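Local coordinates for B-type flagellar hook-associated protein 2 (Pseudomonas aeruginosa, PDB 5FHY) that caps the tip of the growing flagellar filament, keeping exported flagellin from leaking away and promoting its polymerization there, at residues A31-L43 / V200-V214. Residues are numbered along the deposited sequence; the frame is centred on the assembly and turned at random.
Sequences AVAGTYQIQVNSL and VKAVTEAGKPITLTV
At one edge of the Y36 ring, near its plane, sits the V214 methyl CG2, 4.3 Å from Y36 CE2; K48 of a third subunit makes a cation-pi contact with the same ring. The two residues lie on neighbouring strands of a four-stranded antiparallel sheet, in which 34-42 is an inner strand, between 173-177 and 210-215, and 210-215 is outermost within this chain. The amide of Q37, the other flat group, is turned to T211: its OE1 accepts a hydrogen bond from T211 OG1 at 2.7 Å, in the carbonyl plane and on a lone pair, while NE2 lies against P209 CG. A bend at chi2 (-65°) folds the Q37 chain back so that its end reaches this neighbour.

Y36 and L212, like I38 and I210, are hydrogen-bonded pairs, joined by backbone bonds in both directions; T35-T213 and Q37-T211 are the non-hydrogen-bonded pairs between. On the side of the sheet that carries Y36, the I38 methyl CD1 packs on L212 CD2 at 3.9 Å. At the start of the strand the G34-V214 pair is uneven: V214 N gives G34 O a straight bond, while G34 N reaches V214 O only weakly, at 3.5 Å. L212 to V214 also pair with an antiparallel strand of a second subunit, carrying the sheet across the interface.

Toward its C-terminal end strand 34-42 meets 200-204 instead; from there the chain passes through the type II turn E205-K208 to P209 and the outer strand. V40 slides past V200, CG1 to CG1 at 3.6 Å, and the L43 methyl CD2 meets the same V200 CG1 obliquely. T204 grips V40 twice: its backbone N donates to V40 O, and its hydroxyl, set between backbone N and carbonyl carbon (chi1 64°), takes the V40 amide hydrogen, with V40 N 3.0 Å from T204 OG1 and an angle of 160° at the hydrogen.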
ATOM      1  N   ALA B  31     -19.271  -4.216  46.383  1.00149.98           N
ATOM      2  CA  ALA B  31     -19.934  -3.165  47.142  1.00128.90           C
ATOM      3  C   ALA B  31     -21.349  -2.999  46.605  1.00124.98           C
ATOM      4  O   ALA B  31     -21.960  -3.967  46.160  1.00125.38           O
ATOM      5  CB  ALA B  31     -19.156  -1.855  47.050  1.00110.53           C
ATOM      6  N   VAL B  32     -21.872  -1.783  46.633  1.00115.70           N
ATOM      7  CA  VAL B  32     -23.203  -1.551  46.097  1.00111.40           C
ATOM      8  C   VAL B  32     -23.158  -0.392  45.125  1.00103.08           C
ATOM      9  O   VAL B  32     -22.183   0.355  45.087  1.00 95.45           O
ATOM     10  CB  VAL B  32     -24.232  -1.254  47.207  1.00113.62           C
ATOM     11  CG1 VAL B  32     -24.278  -2.391  48.225  1.00115.52           C
ATOM     12  CG2 VAL B  32     -23.930   0.080  47.876  1.00112.38           C
ATOM     13  N   ALA B  33     -24.204  -0.251  44.322  1.00112.67           N
ATOM     14  CA  ALA B  33     -24.251   0.841  43.364  1.00117.67           C
ATOM     15  C   ALA B  33     -24.475   2.150  44.104  1.00120.80           C
ATOM     16  O   ALA B  33     -24.967   2.159  45.229  1.00120.93           O
ATOM     17  CB  ALA B  33     -25.343   0.605  42.330  1.00120.83           C
ATOM     18  N   GLY B  34     -24.088   3.254  43.478  1.00125.86           N
ATOM     19  CA  GLY B  34     -24.252   4.561  44.084  1.00125.44           C
ATOM     20  C   GLY B  34     -23.405   5.627  43.419  1.00123.21           C
ATOM     21  O   GLY B  34     -22.514   5.330  42.624  1.00122.54           O
ATOM     22  N   THR B  35     -23.693   6.880  43.747  1.00114.56           N
ATOM     23  CA  THR B  35     -22.961   8.012  43.203  1.00104.69           C
ATOM     24  C   THR B  35     -22.492   8.910  44.338  1.00 91.28           C
ATOM     25  O   THR B  35     -23.187   9.067  45.337  1.00 83.07           O
ATOM     26  CB  THR B  35     -23.825   8.810  42.214  1.00109.16           C
ATOM     27  OG1 THR B  35     -23.199  10.069  41.940  1.00115.07           O
ATOM     28  CG2 THR B  35     -25.212   9.053  42.792  1.00106.28           C
ATOM     29  N   TYR B  36     -21.305   9.488  44.199  1.00 89.22           N
ATOM     30  CA  TYR B  36     -20.726  10.257  45.292  1.00 84.59           C
ATOM     31  C   TYR B  36     -20.042  11.515  44.787  1.00 81.39           C
ATOM     32  O   TYR B  36     -19.305  11.486  43.803  1.00 79.49           O
ATOM     33  CB  TYR B  36     -19.723   9.408  46.077  1.00 81.16           C
ATOM     34  CG  TYR B  36     -20.286   8.101  46.593  1.00 80.89           C
ATOM     35  CD1 TYR B  36     -20.950   8.044  47.813  1.00 76.35           C
ATOM     36  CD2 TYR B  36     -20.150   6.922  45.861  1.00 76.52           C
ATOM     37  CE1 TYR B  36     -21.466   6.857  48.294  1.00 79.06           C
ATOM     38  CE2 TYR B  36     -20.665   5.726  46.334  1.00 72.63           C
ATOM     39  CZ  TYR B  36     -21.322   5.700  47.552  1.00 77.30           C
ATOM     40  OH  TYR B  36     -21.838   4.517  48.035  1.00 80.70           O
ATOM     41  N   GLN B  37     -20.293  12.625  45.470  1.00 72.95           N
ATOM     42  CA  GLN B  37     -19.608  13.865  45.159  1.00 69.10           C
ATOM     43  C   GLN B  37     -18.404  14.003  46.076  1.00 73.88           C
ATOM     44  O   GLN B  37     -18.536  14.005  47.303  1.00 69.29           O
ATOM     45  CB  GLN B  37     -20.551  15.056  45.306  1.00 69.57           C
ATOM     46  CG  GLN B  37     -21.703  15.039  44.315  1.00 72.36           C
ATOM     47  CD  GLN B  37     -21.237  15.179  42.880  1.00 82.19           C
ATOM     48  OE1 GLN B  37     -21.131  14.192  42.151  1.00 92.09           O
ATOM     49  NE2 GLN B  37     -20.963  16.410  42.465  1.00 87.11           N
ATOM     50  N   ILE B  38     -17.230  14.138  45.476  1.00 69.11           N
ATOM     51  CA  ILE B  38     -15.992  14.074  46.233  1.00 73.91           C
ATOM     52  C   ILE B  38     -15.147  15.323  46.046  1.00 73.85           C
ATOM     53  O   ILE B  38     -14.946  15.789  44.928  1.00 77.21           O
ATOM     54  CB  ILE B  38     -15.164  12.836  45.828  1.00 81.23           C
ATOM     55  CG1 ILE B  38     -15.983  11.560  46.029  1.00 85.51           C
ATOM     56  CG2 ILE B  38     -13.866  12.768  46.620  1.00 79.65           C
ATOM     57  CD1 ILE B  38     -15.161  10.294  45.997  1.00 83.80           C
ATOM     58  N   GLN B  39     -14.666  15.865  47.158  1.00 64.24           N
ATOM     59  CA  GLN B  39     -13.701  16.949  47.125  1.00 79.66           C
ATOM     60  C   GLN B  39     -12.400  16.442  47.727  1.00 76.42           C
ATOM     61  O   GLN B  39     -12.412  15.607  48.628  1.00 73.38           O
ATOM     62  CB  GLN B  39     -14.207  18.170  47.904  1.00 85.59           C
ATOM     63  CG  GLN B  39     -15.453  18.835  47.333  1.00 94.57           C
ATOM     64  CD  GLN B  39     -15.859  20.087  48.102  1.00102.09           C
ATOM     65  OE1 GLN B  39     -15.062  20.664  48.843  1.00104.74           O
ATOM     66  NE2 GLN B  39     -17.110  20.505  47.931  1.00105.98           N
ATOM     67  N   VAL B  40     -11.278  16.947  47.233  1.00 81.20           N
ATOM     68  CA  VAL B  40      -9.990  16.681  47.854  1.00 85.73           C
ATOM     69  C   VAL B  40      -9.417  18.015  48.313  1.00 94.15           C
ATOM     70  O   VAL B  40      -9.018  18.835  47.492  1.00104.95           O
ATOM     71  CB  VAL B  40      -9.015  15.977  46.892  1.00 84.18           C
ATOM     72  CG1 VAL B  40      -7.631  15.867  47.527  1.00 85.86           C
ATOM     73  CG2 VAL B  40      -9.550  14.601  46.508  1.00 78.03           C
ATOM     74  N   ASN B  41      -9.393  18.240  49.622  1.00 77.44           N
ATOM     75  CA  ASN B  41      -8.943  19.522  50.149  1.00 69.95           C
ATOM     76  C   ASN B  41      -7.439  19.553  50.412  1.00 80.67           C
ATOM     77  O   ASN B  41      -6.807  20.603  50.300  1.00 81.32           O
ATOM     78  CB  ASN B  41      -9.700  19.868  51.433  1.00 67.07           C
ATOM     79  CG  ASN B  41     -11.187  20.076  51.205  1.00 72.67           C
ATOM     80  OD1 ASN B  41     -11.623  20.389  50.097  1.00 79.65           O
ATOM     81  ND2 ASN B  41     -11.972  19.920  52.261  1.00 70.58           N
ATOM     82  N   SER B  42      -6.869  18.399  50.757  1.00 83.57           N
ATOM     83  CA  SER B  42      -5.431  18.294  50.971  1.00 81.67           C
ATOM     84  C   SER B  42      -4.949  16.851  50.899  1.00 79.79           C
ATOM     85  O   SER B  42      -5.742  15.915  50.992  1.00 73.84           O
ATOM     86  CB  SER B  42      -5.042  18.898  52.321  1.00 85.83           C
ATOM     87  OG  SER B  42      -5.699  18.242  53.393  1.00 93.75           O
ATOM     88  N   LEU B  43      -3.641  16.687  50.733  1.00 82.97           N
ATOM     89  CA  LEU B  43      -3.017  15.369  50.687  1.00 78.25           C
ATOM     90  C   LEU B  43      -2.306  15.042  51.997  1.00 81.10           C
ATOM     91  O   LEU B  43      -1.903  15.943  52.734  1.00 79.51           O
ATOM     92  CB  LEU B  43      -2.023  15.291  49.524  1.00 74.03           C
ATOM     93  CG  LEU B  43      -2.563  15.637  48.136  1.00 79.23           C
ATOM     94  CD1 LEU B  43      -1.435  15.695  47.114  1.00 83.47           C
ATOM     95  CD2 LEU B  43      -3.624  14.635  47.717  1.00 85.27           C
ATOM     96  N   VAL B 200      -5.766   8.851  46.166  1.00 92.38           N
ATOM     97  CA  VAL B 200      -5.956  10.266  45.897  1.00 93.33           C
ATOM     98  C   VAL B 200      -4.642  10.840  45.397  1.00 97.77           C
ATOM     99  O   VAL B 200      -3.600  10.674  46.028  1.00 98.33           O
ATOM    100  CB  VAL B 200      -6.440  11.026  47.142  1.00 89.36           C
ATOM    101  CG1 VAL B 200      -6.519  12.512  46.847  1.00 84.27           C
ATOM    102  CG2 VAL B 200      -7.795  10.492  47.587  1.00 89.35           C
ATOM    103  N   LYS B 201      -4.700  11.516  44.255  1.00 99.85           N
ATOM    104  CA  LYS B 201      -3.496  11.959  43.574  1.00 94.08           C
ATOM    105  C   LYS B 201      -3.399  13.476  43.500  1.00 90.75           C
ATOM    106  O   LYS B 201      -2.308  14.021  43.338  1.00 91.46           O
ATOM    107  CB  LYS B 201      -3.456  11.379  42.158  1.00 93.11           C
ATOM    108  CG  LYS B 201      -3.739   9.885  42.073  1.00 96.60           C
ATOM    109  CD  LYS B 201      -3.726   9.402  40.625  1.00107.94           C
ATOM    110  CE  LYS B 201      -2.404   9.707  39.937  1.00116.58           C
ATOM    111  NZ  LYS B 201      -2.438   9.382  38.479  1.00125.28           N
ATOM    112  N   ALA B 202      -4.535  14.156  43.627  1.00 88.53           N
ATOM    113  CA  ALA B 202      -4.536  15.610  43.539  1.00 92.77           C
ATOM    114  C   ALA B 202      -5.778  16.271  44.132  1.00 92.81           C
ATOM    115  O   ALA B 202      -6.837  15.658  44.262  1.00 87.75           O
ATOM    116  CB  ALA B 202      -4.376  16.034  42.087  1.00 99.77           C
ATOM    117  N   VAL B 203      -5.613  17.543  44.476  1.00 95.68           N
ATOM    118  CA  VAL B 203      -6.652  18.382  45.061  1.00 97.15           C
ATOM    119  C   VAL B 203      -7.717  18.755  44.023  1.00 99.46           C
ATOM    120  O   VAL B 203      -7.390  19.002  42.864  1.00103.22           O
ATOM    121  CB  VAL B 203      -6.011  19.658  45.671  1.00 93.22           C
ATOM    122  CG1 VAL B 203      -7.053  20.714  46.003  1.00102.88           C
ATOM    123  CG2 VAL B 203      -5.184  19.300  46.901  1.00 84.40           C
ATOM    124  N   THR B 204      -8.986  18.783  44.423  1.00 98.09           N
ATOM    125  CA  THR B 204     -10.032  19.277  43.532  1.00 98.69           C
ATOM    126  C   THR B 204     -10.109  20.797  43.654  1.00100.04           C
ATOM    127  O   THR B 204      -9.789  21.353  44.700  1.00 95.94           O
ATOM    128  CB  THR B 204     -11.408  18.666  43.857  1.00 96.74           C
ATOM    129  OG1 THR B 204     -11.823  19.084  45.164  1.00 91.45           O
ATOM    130  CG2 THR B 204     -11.350  17.150  43.802  1.00100.51           C
ATOM    131  N   GLU B 205     -10.542  21.473  42.597  1.00104.75           N
ATOM    132  CA  GLU B 205     -10.604  22.929  42.630  1.00101.79           C
ATOM    133  C   GLU B 205     -11.753  23.373  43.523  1.00 98.45           C
ATOM    134  O   GLU B 205     -12.727  22.641  43.692  1.00 94.31           O
ATOM    135  CB  GLU B 205     -10.770  23.502  41.221  1.00103.58           C
ATOM    136  N   ALA B 206     -11.626  24.558  44.113  1.00 99.09           N
ATOM    137  CA  ALA B 206     -12.606  25.017  45.089  1.00 94.42           C
ATOM    138  C   ALA B 206     -13.987  25.094  44.452  1.00 98.07           C
ATOM    139  O   ALA B 206     -14.236  25.922  43.579  1.00108.97           O
ATOM    140  CB  ALA B 206     -12.199  26.366  45.666  1.00 94.05           C
ATOM    141  N   GLY B 207     -14.894  24.247  44.925  1.00 96.45           N
ATOM    142  CA  GLY B 207     -16.257  24.226  44.432  1.00107.71           C
ATOM    143  C   GLY B 207     -16.477  23.381  43.187  1.00119.20           C
ATOM    144  O   GLY B 207     -17.576  23.372  42.630  1.00124.42           O
ATOM    145  N   LYS B 208     -15.434  22.684  42.738  1.00147.22           N
ATOM    146  CA  LYS B 208     -15.535  21.799  41.575  1.00155.65           C
ATOM    147  C   LYS B 208     -15.318  20.341  41.979  1.00149.83           C
ATOM    148  O   LYS B 208     -14.207  19.825  41.865  1.00154.44           O
ATOM    149  CB  LYS B 208     -14.539  22.143  40.449  1.00165.95           C
ATOM    150  CG  LYS B 208     -14.587  23.526  39.784  1.00172.67           C
ATOM    151  CD  LYS B 208     -14.339  24.718  40.679  1.00173.91           C
ATOM    152  CE  LYS B 208     -14.083  25.948  39.812  1.00175.00           C
ATOM    153  NZ  LYS B 208     -13.299  27.012  40.496  1.00172.33           N
ATOM    154  N   PRO B 209     -16.375  19.675  42.465  1.00125.74           N
ATOM    155  CA  PRO B 209     -16.198  18.332  43.021  1.00109.41           C
ATOM    156  C   PRO B 209     -16.254  17.250  41.944  1.00102.16           C
ATOM    157  O   PRO B 209     -16.860  17.449  40.890  1.00101.21           O
ATOM    158  CB  PRO B 209     -17.377  18.200  43.981  1.00106.52           C
ATOM    159  CG  PRO B 209     -18.443  19.014  43.335  1.00112.12           C
ATOM    160  CD  PRO B 209     -17.739  20.186  42.696  1.00121.38           C
ATOM    161  N   ILE B 210     -15.617  16.118  42.213  1.00 92.42           N
ATOM    162  CA  ILE B 210     -15.633  14.986  41.296  1.00 92.12           C
ATOM    163  C   ILE B 210     -16.860  14.108  41.536  1.00 93.25           C
ATOM    164  O   ILE B 210     -17.229  13.855  42.682  1.00100.21           O
ATOM    165  CB  ILE B 210     -14.347  14.137  41.440  1.00 90.61           C
ATOM    166  CG1 ILE B 210     -13.114  14.978  41.116  1.00 91.20           C
ATOM    167  CG2 ILE B 210     -14.388  12.930  40.529  1.00 94.75           C
ATOM    168  CD1 ILE B 210     -13.096  15.500  39.704  1.00 95.06           C
ATOM    169  N   THR B 211     -17.495  13.647  40.463  1.00 92.83           N
ATOM    170  CA  THR B 211     -18.550  12.648  40.592  1.00 95.09           C
ATOM    171  C   THR B 211     -17.950  11.252  40.477  1.00 99.31           C
ATOM    172  O   THR B 211     -17.292  10.932  39.487  1.00101.51           O
ATOM    173  CB  THR B 211     -19.643  12.821  39.516  1.00 89.53           C
ATOM    174  OG1 THR B 211     -20.229  14.123  39.633  1.00 86.97           O
ATOM    175  CG2 THR B 211     -20.733  11.770  39.686  1.00 83.50           C
ATOM    176  N   LEU B 212     -18.185  10.418  41.487  1.00 96.41           N
ATOM    177  CA  LEU B 212     -17.675   9.052  41.471  1.00 93.28           C
ATOM    178  C   LEU B 212     -18.813   8.041  41.388  1.00 93.44           C
ATOM    179  O   LEU B 212     -19.676   7.990  42.264  1.00 90.00           O
ATOM    180  CB  LEU B 212     -16.828   8.770  42.710  1.00 90.32           C
ATOM    181  CG  LEU B 212     -16.293   7.340  42.793  1.00 93.53           C
ATOM    182  CD1 LEU B 212     -15.048   7.224  41.923  1.00 95.03           C
ATOM    183  CD2 LEU B 212     -16.006   6.929  44.229  1.00 92.61           C
ATOM    184  N   THR B 213     -18.799   7.227  40.340  1.00105.79           N
ATOM    185  CA  THR B 213     -19.888   6.295  40.077  1.00112.65           C
ATOM    186  C   THR B 213     -19.453   4.842  40.240  1.00121.88           C
ATOM    187  O   THR B 213     -18.556   4.375  39.542  1.00129.74           O
ATOM    188  CB  THR B 213     -20.458   6.480  38.660  1.00111.66           C
ATOM    189  OG1 THR B 213     -20.550   7.879  38.360  1.00110.47           O
ATOM    190  CG2 THR B 213     -21.845   5.858  38.564  1.00111.29           C
ATOM    191  N   VAL B 214     -20.098   4.129  41.159  1.00119.94           N
ATOM    192  CA  VAL B 214     -19.808   2.716  41.365  1.00116.59           C
ATOM    193  C   VAL B 214     -20.873   1.877  40.664  1.00112.51           C
ATOM    194  O   VAL B 214     -22.038   1.861  41.066  1.00110.57           O
ATOM    195  CB  VAL B 214     -19.754   2.349  42.862  1.00113.34           C
ATOM    196  CG1 VAL B 214     -19.604   0.842  43.036  1.00118.24           C
ATOM    197  CG2 VAL B 214     -18.615   3.089  43.551  1.00109.36           C
TER